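Local coordinates for hypothetical protein (PDB 2FZF) that is of unknown function but belongs to the rubrerythrin family of the ferritin clan, whose four-helix bundles commonly house a carboxylate-bridged di-iron centre, at residues 123-128 / 142-147. Sequence-based numbering, arbitrary orientation.
Sequences FYLKLE and YLADME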
# COMPACT_ATOMS: atom_id res chain seq x y z
N PHE A 123 -10.08 -8.39 9.03
CA PHE A 123 -10.22 -8.65 10.47
C PHE A 123 -10.43 -7.30 11.18
O PHE A 123 -11.42 -7.11 11.88
CB PHE A 123 -8.94 -9.38 10.97
CG PHE A 123 -8.99 -9.80 12.42
CD1 PHE A 123 -8.68 -8.90 13.44
CD2 PHE A 123 -9.30 -11.11 12.77
CE1 PHE A 123 -8.68 -9.30 14.78
CE2 PHE A 123 -9.29 -11.52 14.11
CZ PHE A 123 -8.98 -10.61 15.11
N TYR A 124 -9.52 -6.35 10.97
CA TYR A 124 -9.62 -5.05 11.59
C TYR A 124 -10.85 -4.27 11.17
O TYR A 124 -11.23 -3.27 11.80
CB TYR A 124 -8.38 -4.24 11.30
CG TYR A 124 -7.15 -4.77 11.96
CD1 TYR A 124 -7.14 -5.03 13.34
CD2 TYR A 124 -5.98 -4.97 11.24
CE1 TYR A 124 -5.98 -5.47 13.97
CE2 TYR A 124 -4.83 -5.41 11.86
CZ TYR A 124 -4.83 -5.65 13.23
OH TYR A 124 -3.67 -6.03 13.85
N LEU A 125 -11.46 -4.70 10.07
CA LEU A 125 -12.67 -4.07 9.54
C LEU A 125 -13.83 -4.50 10.42
O LEU A 125 -14.71 -3.70 10.75
CB LEU A 125 -12.93 -4.54 8.11
CG LEU A 125 -12.52 -3.55 7.02
CD1 LEU A 125 -12.73 -4.16 5.64
CD2 LEU A 125 -13.33 -2.27 7.20
N LYS A 126 -13.83 -5.78 10.79
CA LYS A 126 -14.87 -6.33 11.63
C LYS A 126 -14.70 -5.82 13.05
O LYS A 126 -15.64 -5.32 13.66
CB LYS A 126 -14.85 -7.86 11.62
CG LYS A 126 -15.80 -8.50 12.66
CD LYS A 126 -17.24 -7.95 12.59
CE LYS A 126 -18.07 -8.33 13.83
NZ LYS A 126 -18.16 -9.81 14.05
N LEU A 127 -13.48 -5.95 13.58
CA LEU A 127 -13.18 -5.51 14.94
C LEU A 127 -13.60 -4.06 15.08
O LEU A 127 -13.95 -3.61 16.17
CB LEU A 127 -11.69 -5.66 15.22
CG LEU A 127 -11.29 -6.38 16.51
CD1 LEU A 127 -11.92 -7.76 16.55
CD2 LEU A 127 -9.79 -6.48 16.61
N GLU A 128 -13.56 -3.33 13.98
CA GLU A 128 -13.94 -1.93 13.99
C GLU A 128 -15.40 -1.77 14.36
O GLU A 128 -15.78 -0.87 15.12
CB GLU A 128 -13.73 -1.29 12.63
CG GLU A 128 -14.41 0.05 12.52
CD GLU A 128 -14.20 0.69 11.18
OE1 GLU A 128 -14.45 0.02 10.15
OE2 GLU A 128 -13.80 1.87 11.15
N TYR A 142 -7.71 2.59 10.80
CA TYR A 142 -6.34 2.93 10.43
C TYR A 142 -5.51 1.67 10.19
O TYR A 142 -4.77 1.58 9.21
CB TYR A 142 -5.70 3.78 11.54
CG TYR A 142 -4.21 4.01 11.38
CD1 TYR A 142 -3.28 3.13 11.93
CD2 TYR A 142 -3.73 5.10 10.64
CE1 TYR A 142 -1.91 3.31 11.74
CE2 TYR A 142 -2.36 5.30 10.44
CZ TYR A 142 -1.46 4.40 11.00
OH TYR A 142 -0.11 4.58 10.79
N LEU A 143 -5.65 0.71 11.10
CA LEU A 143 -4.94 -0.56 11.02
C LEU A 143 -5.39 -1.34 9.76
O LEU A 143 -4.55 -1.85 9.00
CB LEU A 143 -5.18 -1.38 12.30
CG LEU A 143 -4.48 -0.91 13.59
CD1 LEU A 143 -5.07 -1.61 14.81
CD2 LEU A 143 -2.99 -1.18 13.49
N ALA A 144 -6.70 -1.41 9.54
CA ALA A 144 -7.26 -2.09 8.37
C ALA A 144 -6.79 -1.48 7.03
O ALA A 144 -6.42 -2.22 6.11
CB ALA A 144 -8.78 -2.07 8.44
N ASP A 145 -6.80 -0.15 6.91
CA ASP A 145 -6.37 0.50 5.67
C ASP A 145 -4.88 0.31 5.41
O ASP A 145 -4.45 0.14 4.26
CB ASP A 145 -6.75 1.98 5.68
CG ASP A 145 -8.23 2.20 5.35
OD1 ASP A 145 -8.90 1.22 4.93
OD2 ASP A 145 -8.72 3.34 5.50
N MET A 146 -4.10 0.36 6.49
CA MET A 146 -2.67 0.14 6.42
C MET A 146 -2.44 -1.30 5.93
O MET A 146 -1.59 -1.54 5.09
CB MET A 146 -2.04 0.30 7.81
CG MET A 146 -1.73 1.73 8.24
SD MET A 146 -0.82 2.64 6.97
CE MET A 146 0.75 1.72 6.86
N GLU A 147 -3.20 -2.25 6.47
CA GLU A 147 -3.07 -3.65 6.07
C GLU A 147 -3.52 -3.83 4.62
O GLU A 147 -2.89 -4.53 3.82
CB GLU A 147 -3.90 -4.54 6.99
CG GLU A 147 -3.33 -4.72 8.40
CD GLU A 147 -2.01 -5.46 8.40
OE1 GLU A 147 -0.97 -4.84 8.06
OE2 GLU A 147 -2.00 -6.66 8.74
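The hydroxyl of Tyr124, OH, is hydrogen-bonded to the carboxylate of Glu32 on helix 21-44, so the ring that carries most of the contact with 142-147 is fixed at its far end by a third helix. No hydrogen bond joins 123-128 to 142-147 themselves; apolar packing does the work, an example of how one aromatic side chain, wedged into a bundle interior, can carry most of a helix-helix contact. Tyr124 CB points toward the opposing helix, and chi1 (-68°) sets CG anti to the carbonyl carbon, beside the backbone N; the ring beyond it is met by two residues. Over one face lies Leu143, whose CB sits 3.9 Å from the ring centroid in a CH-pi contact, while its CD1 comes within 4.1 Å of Tyr124 CE1. At the edge, close to the ring plane, Glu147 brings its aliphatic CG to 3.8 Å from Tyr124 CE2. Nearer the backbone, Tyr124 CB meets Ala144 CB at 3.6 Å, and a methyl this small is consistent with the two segment axes coming within 8.2 Å; Leu125 CG adds a looser touch to that methyl. An alanine in place of Tyr124 would probably leave Leu143 and Glu147 CG facing a gap and Glu32 without its hydroxyl mate. The Glu147 carboxylate lies close to those of Glu62 and Glu117. The segments run antiparallel, at 164°, joining helices 103-129 and 134-164 as neighbours in the four-helix bundle of the ferritin-like fold, and the cluster of glutamates is consistent with a rubrerythrin-type di-metal site.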